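Local coordinates for protein putative aminomethyltransferase (Leptospirillum rubarum, PDB 3TTG) that is a putative aminomethyltransferase related to the glycine cleavage T-protein that probably binds a folate cofactor, at residues S47-G52 against E97-L102; G61-D66 against S76-L81; A85-D90 against S235-S240. All coordinates share one frame; numbering follows the deposited sequence.

Interaction 1: residues S47-G52 against E97-L102; sequences SIFVEG and EDKIAL
I100 O takes the backbone N-H of V50 at 2.8 Å, in the plane of its carbonyl, and is also approached by the CA-H of F49. This is the antiparallel pairing of strand 48-51 with strand 99-103, inside the five-stranded sheet of the folate-binding domain. V50 with I100 and I48 with L102 are the hydrogen-bonded pairs, each closed by two N-H···O bonds, and the bond from I100 N to V50 O is nearly straight at 171°. F49 and A101 form the non-hydrogen-bonded pair between them. On the sheet face that carries F49 and A101, F49 CG stands anti to the carbonyl carbon (chi1 -70°), and the ring leans across to the partner strand, with F49 CE1 3.4 Å from A101 CB. K99 follows alongside, its CD 4.1 Å from F49 CD1, before the chain bends at chi3 and chi4. The lysine amino group stays near E51 without forming a salt bridge, as OE2 of E51 and NZ of K99 are 4.4 Å apart. With an alanine at F49 the ring is gone, which would probably open a gap over the methyl of A101 and take the ring atoms away from K99 CD. The other face, carrying I48, V50, I100 and L102, is apolar; V50 CG2 meets L102 CD1 at 4.0 Å, the two side chains slanting past each other. Helix 55-60 covers V50 and I100 through R55 and L59, while F112 of helix 109-118 lies on I48 and L102. Strand 127-130 pairs with the opposite edge of 48-51. Where the strands part, one water bridges the backbones, accepting from G52 N at 2.8 Å and donating to D98 O at 2.6 Å.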
loop_
_atom_site.group_PDB
_atom_site.type_symbol
_atom_site.label_atom_id
_atom_site.label_comp_id
_atom_site.label_asym_id
_atom_site.label_seq_id
_atom_site.Cartn_x
_atom_site.Cartn_y
_atom_site.Cartn_z
ATOM N N SER A 47 -13.904 -2.815 5.619
ATOM C CA SER A 47 -14.637 -3.512 4.544
ATOM C C SER A 47 -15.861 -2.737 4.239
ATOM O O SER A 47 -16.848 -2.898 4.947
ATOM C CB SER A 47 -15.021 -4.927 5.021
ATOM O OG SER A 47 -13.911 -5.780 4.951
ATOM N N ILE A 48 -15.823 -1.871 3.229
ATOM C CA ILE A 48 -16.948 -0.982 2.926
ATOM C C ILE A 48 -17.617 -1.402 1.672
ATOM O O ILE A 48 -16.956 -1.554 0.641
ATOM C CB ILE A 48 -16.466 0.484 2.782
ATOM C CG1 ILE A 48 -15.622 0.965 3.960
ATOM C CG2 ILE A 48 -17.655 1.428 2.529
ATOM C CD1 ILE A 48 -16.356 0.854 5.384
ATOM N N PHE A 49 -18.928 -1.569 1.713
ATOM C CA PHE A 49 -19.647 -1.987 0.493
ATOM C C PHE A 49 -20.550 -0.893 -0.004
ATOM O O PHE A 49 -21.141 -0.151 0.792
ATOM C CB PHE A 49 -20.425 -3.275 0.746
ATOM C CG PHE A 49 -19.468 -4.449 0.912
ATOM C CD1 PHE A 49 -19.084 -5.211 -0.182
ATOM C CD2 PHE A 49 -18.765 -4.626 2.091
ATOM C CE1 PHE A 49 -18.171 -6.260 -0.036
ATOM C CE2 PHE A 49 -17.844 -5.673 2.233
ATOM C CZ PHE A 49 -17.533 -6.459 1.167
ATOM N N VAL A 50 -20.645 -0.774 -1.334
ATOM C CA VAL A 50 -21.509 0.198 -1.981
ATOM C C VAL A 50 -22.469 -0.548 -2.923
ATOM O O VAL A 50 -22.050 -1.246 -3.855
ATOM C CB VAL A 50 -20.751 1.310 -2.714
ATOM C CG1 VAL A 50 -21.729 2.389 -3.205
ATOM C CG2 VAL A 50 -19.687 1.914 -1.809
ATOM N N GLU A 51 -23.751 -0.346 -2.707
ATOM C CA GLU A 51 -24.793 -0.948 -3.518
ATOM C C GLU A 51 -25.717 0.093 -4.058
ATOM O O GLU A 51 -25.646 1.264 -3.657
ATOM C CB GLU A 51 -25.549 -1.961 -2.652
ATOM C CG GLU A 51 -26.531 -1.369 -1.669
ATOM C CD GLU A 51 -27.157 -2.381 -0.714
ATOM O OE1 GLU A 51 -28.334 -2.174 -0.337
ATOM O OE2 GLU A 51 -26.486 -3.380 -0.354
ATOM N N GLY A 52 -26.523 -0.310 -5.024
ATOM C CA GLY A 52 -27.537 0.552 -5.620
ATOM C C GLY A 52 -27.339 0.724 -7.105
ATOM O O GLY A 52 -26.261 0.477 -7.642
ATOM N N GLU A 97 -21.229 -9.591 -7.208
ATOM C CA GLU A 97 -22.667 -9.500 -7.392
ATOM C C GLU A 97 -22.985 -8.049 -7.861
ATOM O O GLU A 97 -22.262 -7.518 -8.711
ATOM C CB GLU A 97 -23.435 -9.907 -6.093
ATOM C CG GLU A 97 -23.482 -11.392 -5.785
ATOM C CD GLU A 97 -24.472 -11.721 -4.678
ATOM O OE1 GLU A 97 -24.106 -11.579 -3.487
ATOM O OE2 GLU A 97 -25.635 -12.055 -5.005
ATOM N N ASP A 98 -23.953 -7.389 -7.215
ATOM C CA ASP A 98 -24.374 -6.025 -7.487
ATOM C C ASP A 98 -23.783 -5.080 -6.418
ATOM O O ASP A 98 -24.473 -4.181 -5.960
ATOM C CB ASP A 98 -25.925 -5.982 -7.463
ATOM C CG ASP A 98 -26.554 -6.860 -8.531
ATOM O OD1 ASP A 98 -26.316 -6.592 -9.737
ATOM O OD2 ASP A 98 -27.282 -7.819 -8.162
ATOM N N LYS A 99 -22.548 -5.334 -5.969
ATOM C CA LYS A 99 -21.878 -4.503 -4.962
ATOM C C LYS A 99 -20.458 -4.144 -5.368
ATOM O O LYS A 99 -19.780 -4.929 -6.017
ATOM C CB LYS A 99 -21.826 -5.199 -3.589
ATOM C CG LYS A 99 -23.135 -5.179 -2.853
ATOM C CD LYS A 99 -22.990 -5.642 -1.391
ATOM C CE LYS A 99 -23.269 -7.116 -1.169
ATOM N NZ LYS A 99 -24.668 -7.346 -0.737
ATOM N N ILE A 100 -19.993 -2.949 -4.940
ATOM C CA ILE A 100 -18.590 -2.539 -5.090
ATOM C C ILE A 100 -17.994 -2.654 -3.692
ATOM O O ILE A 100 -18.609 -2.166 -2.744
ATOM C CB ILE A 100 -18.408 -1.128 -5.732
ATOM C CG1 ILE A 100 -18.958 -1.128 -7.189
ATOM C CG2 ILE A 100 -16.919 -0.755 -5.771
ATOM C CD1 ILE A 100 -19.240 0.314 -7.840
ATOM N N ALA A 101 -16.894 -3.409 -3.520
ATOM C CA ALA A 101 -16.199 -3.546 -2.217
ATOM C C ALA A 101 -15.011 -2.607 -2.178
ATOM O O ALA A 101 -14.255 -2.592 -3.119
ATOM C CB ALA A 101 -15.733 -4.979 -2.022
ATOM N N LEU A 102 -14.867 -1.810 -1.130
ATOM C CA LEU A 102 -13.797 -0.861 -0.975
ATOM C C LEU A 102 -13.103 -1.143 0.297
ATOM O O LEU A 102 -13.744 -1.263 1.362
ATOM C CB LEU A 102 -14.313 0.625 -0.970
ATOM C CG LEU A 102 -15.093 1.068 -2.187
ATOM C CD1 LEU A 102 -15.764 2.426 -1.951
ATOM C CD2 LEU A 102 -14.200 1.113 -3.424
HETATM O O HOH W 1 -26.776 -3.018 -5.836
#

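Interaction 2: residues G61-D66 against S76-L81; sequences GIASQD and SYSFFL
S76 opens the contact with OG 4.0 Å from Q65 CG, while the hydroxyl itself bonds to Q70. At Y77 the carbonyl oxygen receives Q65 NE2 at 2.9 Å, almost head-on and within the plane of the glutamine amide. Q65 gets there because CG is anti to the backbone N (chi1 -174°) and the chain then folds back at chi2; its OE1 is thereby left facing D66 N, which donates to it. S78 contributes its hydroxyl: OG accepts from Q65 N at 3.1 Å and donates to F79 O, one residue on. F79 O is thus gripped twice, S78 OG coming from one face of its plane and S64 N, 2.9 Å away, from the other. F79 N in turn donates to S64 OG (N-H···O angle 144°), which is also bonded to G252 O and lies at the edge of the F79 ring. This two-way exchange with one serine ties the loop to the strand without a regular run of beta pairs. F80 turns its ring to the loop: A63 CA sits over one face, and F80 CE1 is 4.1 Å from I62 CG1. L81 is reached mainly through water, one molecule linking I62 O to L81 N and a second linking I62 O to L81 O, while its CD1 touches S64 CB at 4.2 Å. Strand 75-81 is outermost in the five-stranded sheet, its other edge paired with strand 87-96, so 61-66, the exit from helix 55-60, lines the edge that no strand of that sheet occupies. K257 binds the carbonyls of A63 and Q65, and H115 and L116 of helix 109-118 pack on F80.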
loop_
_atom_site.group_PDB
_atom_site.type_symbol
_atom_site.label_atom_id
_atom_site.label_comp_id
_atom_site.label_asym_id
_atom_site.label_seq_id
_atom_site.Cartn_x
_atom_site.Cartn_y
_atom_site.Cartn_z
ATOM N N GLY A 61 -17.063 9.108 -10.074
ATOM C CA GLY A 61 -16.887 10.545 -9.963
ATOM C C GLY A 61 -16.042 10.950 -8.764
ATOM O O GLY A 61 -15.623 12.104 -8.660
ATOM N N ILE A 62 -15.682 10.016 -7.903
ATOM C CA ILE A 62 -14.875 10.407 -6.727
ATOM C C ILE A 62 -13.535 9.664 -6.609
ATOM O O ILE A 62 -12.632 10.203 -5.988
ATOM C CB ILE A 62 -15.665 10.320 -5.420
ATOM C CG1 ILE A 62 -16.124 8.968 -5.142
ATOM C CG2 ILE A 62 -16.871 11.291 -5.437
ATOM C CD1 ILE A 62 -17.042 8.857 -3.886
ATOM N N ALA A 63 -13.423 8.465 -7.175
ATOM C CA ALA A 63 -12.207 7.668 -7.241
ATOM C C ALA A 63 -11.359 8.181 -8.416
ATOM O O ALA A 63 -11.903 8.532 -9.475
ATOM C CB ALA A 63 -12.552 6.194 -7.460
ATOM N N SER A 64 -10.045 8.122 -8.271
ATOM C CA SER A 64 -9.140 8.499 -9.370
ATOM C C SER A 64 -8.972 7.369 -10.408
ATOM O O SER A 64 -8.530 7.605 -11.529
ATOM C CB SER A 64 -7.778 8.918 -8.847
ATOM O OG SER A 64 -7.145 7.861 -8.164
ATOM N N GLN A 65 -9.323 6.129 -10.017
ATOM C CA GLN A 65 -9.224 4.968 -10.861
ATOM C C GLN A 65 -10.499 4.781 -11.686
ATOM O O GLN A 65 -11.573 5.217 -11.298
ATOM C CB GLN A 65 -8.967 3.724 -9.982
ATOM C CG GLN A 65 -8.686 2.405 -10.763
ATOM C CD GLN A 65 -7.537 2.520 -11.715
ATOM O OE1 GLN A 65 -7.698 2.842 -12.899
ATOM N NE2 GLN A 65 -6.342 2.306 -11.224
ATOM N N ASP A 66 -10.356 4.211 -12.853
ATOM C CA ASP A 66 -11.470 3.806 -13.701
ATOM C C ASP A 66 -12.105 2.504 -13.112
ATOM O O ASP A 66 -11.498 1.414 -13.221
ATOM C CB ASP A 66 -10.995 3.542 -15.108
ATOM C CG ASP A 66 -12.141 3.318 -16.062
ATOM O OD1 ASP A 66 -13.282 3.044 -15.580
ATOM O OD2 ASP A 66 -11.899 3.346 -17.268
ATOM N N SER A 76 -8.626 -3.484 -8.266
ATOM C CA SER A 76 -7.919 -2.281 -8.722
ATOM C C SER A 76 -7.548 -1.422 -7.528
ATOM O O SER A 76 -8.078 -1.621 -6.428
ATOM C CB SER A 76 -8.797 -1.511 -9.698
ATOM O OG SER A 76 -9.809 -0.947 -8.906
ATOM N N TYR A 77 -6.473 -0.655 -7.677
ATOM C CA TYR A 77 -6.030 0.288 -6.702
ATOM C C TYR A 77 -6.570 1.656 -7.110
ATOM O O TYR A 77 -6.620 1.974 -8.308
ATOM C CB TYR A 77 -4.531 0.330 -6.704
ATOM C CG TYR A 77 -3.945 1.123 -5.583
ATOM C CD1 TYR A 77 -4.074 0.704 -4.275
ATOM C CD2 TYR A 77 -3.137 2.218 -5.837
ATOM C CE1 TYR A 77 -3.448 1.373 -3.241
ATOM C CE2 TYR A 77 -2.512 2.902 -4.811
ATOM C CZ TYR A 77 -2.688 2.497 -3.510
ATOM O OH TYR A 77 -2.036 3.183 -2.516
ATOM N N SER A 78 -6.959 2.424 -6.157
ATOM C CA SER A 78 -7.402 3.803 -6.411
ATOM C C SER A 78 -7.021 4.722 -5.303
ATOM O O SER A 78 -6.940 4.316 -4.141
ATOM C CB SER A 78 -8.923 3.865 -6.543
ATOM O OG SER A 78 -9.360 5.127 -7.044
ATOM N N PHE A 79 -6.916 5.998 -5.647
ATOM C CA PHE A 79 -6.897 7.086 -4.710
ATOM C C PHE A 79 -8.266 7.751 -4.661
ATOM O O PHE A 79 -9.081 7.641 -5.580
ATOM C CB PHE A 79 -5.841 8.145 -5.091
ATOM C CG PHE A 79 -4.452 7.660 -4.932
ATOM C CD1 PHE A 79 -3.905 7.473 -3.671
ATOM C CD2 PHE A 79 -3.695 7.309 -6.036
ATOM C CE1 PHE A 79 -2.629 6.955 -3.529
ATOM C CE2 PHE A 79 -2.431 6.764 -5.883
ATOM C CZ PHE A 79 -1.886 6.644 -4.644
ATOM N N PHE A 80 -8.470 8.481 -3.587
ATOM C CA PHE A 80 -9.576 9.416 -3.377
ATOM C C PHE A 80 -8.906 10.719 -3.083
ATOM O O PHE A 80 -8.185 10.863 -2.077
ATOM C CB PHE A 80 -10.531 8.955 -2.280
ATOM C CG PHE A 80 -11.250 7.680 -2.650
ATOM C CD1 PHE A 80 -12.540 7.716 -3.149
ATOM C CD2 PHE A 80 -10.582 6.461 -2.644
ATOM C CE1 PHE A 80 -13.175 6.560 -3.541
ATOM C CE2 PHE A 80 -11.215 5.311 -3.050
ATOM C CZ PHE A 80 -12.489 5.367 -3.512
ATOM N N LEU A 81 -9.034 11.632 -4.007
ATOM C CA LEU A 81 -8.340 12.918 -3.882
ATOM C C LEU A 81 -9.230 14.034 -3.484
ATOM O O LEU A 81 -10.429 13.929 -3.619
ATOM C CB LEU A 81 -7.698 13.272 -5.228
ATOM C CG LEU A 81 -6.877 12.144 -5.915
ATOM C CD1 LEU A 81 -6.414 12.555 -7.284
ATOM C CD2 LEU A 81 -5.686 11.738 -5.113
HETATM O O HOH W 2 -10.214 11.348 -6.567
HETATM O O HOH W 3 -12.344 11.849 -3.708
#

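Interaction 3: residues A85-D90 against S235-S240; sequences ARILFD and SELNDS
An Asx turn, in which N238 OD1 accepts from S240 N at 3.0 Å, presents the carbonyls of D239 and S240 to R86, just ahead of the classic beta bulge that L88 and F89 form opposite F80. The guanidinium of R86 uses both an edge and a face. NH1 donates to D239 O at 3.1 Å, on a lone pair and within the guanidinium plane, the bond running at 164°. S240 O instead lies over one face, offset toward the rim and 3.3 Å from NH1, too poorly angled for a hydrogen bond. The bend at chi2 (-72°) wraps the arginine chain round D239 O, with CB, CG and CD all close to it, and the ring of F242 adds a cation-pi contact. Beyond R86 no further hydrogen bond crosses the contact: I87 O lies 2.9 Å from D239 N at a poor angle, and I87 CD1 meets L237 CD2 at 4.2 Å. L237 CD1 also reaches D90 OD2, 3.8 Å away, the two side chains crossing at about a right angle; that carboxylate is held by Y77 through OD2 and by R45 through OD1. N238 N is buried here with no partner in the model. The loop 235-240 runs roughly antiparallel to the start of strand 87-96, I87 packs on F79 and L81 of strand 75-81, and E236 turns to R312 and T311 of strand 306-316 in the C-terminal barrel domain.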
loop_
_atom_site.group_PDB
_atom_site.type_symbol
_atom_site.label_atom_id
_atom_site.label_comp_id
_atom_site.label_asym_id
_atom_site.label_seq_id
_atom_site.Cartn_x
_atom_site.Cartn_y
_atom_site.Cartn_z
ATOM N N ALA A 85 -6.142 17.580 -5.950
ATOM C CA ALA A 85 -5.463 16.357 -6.321
ATOM C C ALA A 85 -4.480 15.837 -5.298
ATOM O O ALA A 85 -3.779 14.889 -5.621
ATOM C CB ALA A 85 -4.788 16.467 -7.700
ATOM N N ARG A 86 -4.558 16.283 -4.040
ATOM C CA ARG A 86 -3.777 15.691 -2.959
ATOM C C ARG A 86 -4.511 14.433 -2.462
ATOM O O ARG A 86 -5.731 14.341 -2.538
ATOM C CB ARG A 86 -3.570 16.674 -1.806
ATOM C CG ARG A 86 -2.860 17.984 -2.165
ATOM C CD ARG A 86 -1.390 17.692 -2.413
ATOM N NE ARG A 86 -0.575 18.907 -2.621
ATOM C CZ ARG A 86 -0.072 19.672 -1.653
ATOM N NH1 ARG A 86 -0.321 19.393 -0.371
ATOM N NH2 ARG A 86 0.668 20.734 -1.954
ATOM N N ILE A 87 -3.753 13.493 -1.959
ATOM C CA ILE A 87 -4.257 12.198 -1.532
ATOM C C ILE A 87 -4.980 12.296 -0.194
ATOM O O ILE A 87 -4.368 12.650 0.801
ATOM C CB ILE A 87 -3.101 11.170 -1.428
ATOM C CG1 ILE A 87 -2.370 10.914 -2.827
ATOM C CG2 ILE A 87 -3.595 9.828 -0.763
ATOM C CD1 ILE A 87 -1.034 10.217 -2.607
ATOM N N LEU A 88 -6.231 11.848 -0.147
ATOM C CA LEU A 88 -6.973 11.742 1.107
ATOM C C LEU A 88 -6.954 10.343 1.560
ATOM O O LEU A 88 -6.719 10.097 2.721
ATOM C CB LEU A 88 -8.428 12.205 0.970
ATOM C CG LEU A 88 -8.635 13.659 0.547
ATOM C CD1 LEU A 88 -10.113 13.961 0.407
ATOM C CD2 LEU A 88 -7.989 14.641 1.584
ATOM N N PHE A 89 -7.219 9.399 0.657
ATOM C CA PHE A 89 -7.194 7.952 0.952
ATOM C C PHE A 89 -6.719 7.161 -0.247
ATOM O O PHE A 89 -6.779 7.627 -1.366
ATOM C CB PHE A 89 -8.638 7.450 1.319
ATOM C CG PHE A 89 -9.346 8.234 2.392
ATOM C CD1 PHE A 89 -9.060 8.012 3.738
ATOM C CD2 PHE A 89 -10.233 9.252 2.063
ATOM C CE1 PHE A 89 -9.600 8.820 4.725
ATOM C CE2 PHE A 89 -10.830 10.039 3.071
ATOM C CZ PHE A 89 -10.463 9.860 4.384
ATOM N N ASP A 90 -6.310 5.919 -0.012
ATOM C CA ASP A 90 -6.136 4.941 -1.051
ATOM C C ASP A 90 -7.171 3.841 -0.730
ATOM O O ASP A 90 -7.733 3.838 0.341
ATOM C CB ASP A 90 -4.695 4.421 -1.196
ATOM C CG ASP A 90 -4.189 3.550 -0.052
ATOM O OD1 ASP A 90 -4.916 3.373 0.909
ATOM O OD2 ASP A 90 -3.127 2.954 -0.193
ATOM N N SER A 235 2.090 7.461 6.056
ATOM C CA SER A 235 3.460 8.008 6.054
ATOM C C SER A 235 3.842 8.628 4.714
ATOM O O SER A 235 4.329 9.775 4.653
ATOM C CB SER A 235 4.486 6.934 6.443
ATOM O OG SER A 235 4.235 5.730 5.761
ATOM N N GLU A 236 3.699 7.872 3.664
ATOM C CA GLU A 236 4.041 8.369 2.316
ATOM C C GLU A 236 2.802 8.870 1.598
ATOM O O GLU A 236 2.926 9.712 0.732
ATOM C CB GLU A 236 4.689 7.284 1.442
ATOM C CG GLU A 236 6.077 6.809 1.884
ATOM C CD GLU A 236 6.091 6.096 3.216
ATOM O OE1 GLU A 236 5.253 5.181 3.375
ATOM O OE2 GLU A 236 6.831 6.515 4.138
ATOM N N LEU A 237 1.621 8.312 1.907
ATOM C CA LEU A 237 0.396 8.668 1.186
ATOM C C LEU A 237 -0.527 9.420 2.101
ATOM O O LEU A 237 -1.084 8.877 3.046
ATOM C CB LEU A 237 -0.258 7.379 0.646
ATOM C CG LEU A 237 0.641 6.414 -0.061
ATOM C CD1 LEU A 237 -0.093 5.163 -0.342
ATOM C CD2 LEU A 237 1.301 7.035 -1.282
ATOM N N ASN A 238 -0.575 10.703 1.909
ATOM C CA ASN A 238 -1.398 11.611 2.744
ATOM C C ASN A 238 -1.570 12.900 1.957
ATOM O O ASN A 238 -0.968 13.027 0.884
ATOM C CB ASN A 238 -0.735 11.835 4.136
ATOM C CG ASN A 238 0.578 12.538 4.110
ATOM O OD1 ASN A 238 0.673 13.671 3.658
ATOM N ND2 ASN A 238 1.638 11.889 4.559
ATOM N N ASP A 239 -2.302 13.864 2.511
ATOM C CA ASP A 239 -2.702 15.076 1.796
ATOM C C ASP A 239 -1.609 16.095 1.539
ATOM O O ASP A 239 -1.920 17.066 0.912
ATOM C CB ASP A 239 -3.904 15.760 2.419
ATOM C CG ASP A 239 -3.728 16.411 3.770
ATOM O OD1 ASP A 239 -2.587 16.472 4.255
ATOM O OD2 ASP A 239 -4.738 16.873 4.335
ATOM N N SER A 240 -0.360 15.834 1.914
ATOM C CA SER A 240 0.768 16.638 1.494
ATOM C C SER A 240 1.203 16.218 0.088
ATOM O O SER A 240 1.951 16.939 -0.540
ATOM C CB SER A 240 1.943 16.461 2.455
ATOM O OG SER A 240 1.582 16.944 3.732
#

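Overall arrangement
All three contacts reach the same antiparallel sheet of the folate-binding domain. Interaction 1 joins two inner strands, buried along most of its length but more open to solvent at the E51, D98 and K99 end, chiefly by regular backbone bonds and apolar side chains. Interaction 2, also buried and nested in the loop that interaction 1 closes, fits a loop to the edge strand with serine hydroxyls, a glutamine amide and waters. Interaction 3 is only partly buried and lets an arginine and an isoleucine meet a distant loop. Interactions 2 and 3 touch directly through their neighbouring strands, F80 O lying 2.9 Å from L88 N, a probable hydrogen bond. Interactions 1 and 3 have centres about 23 Å apart.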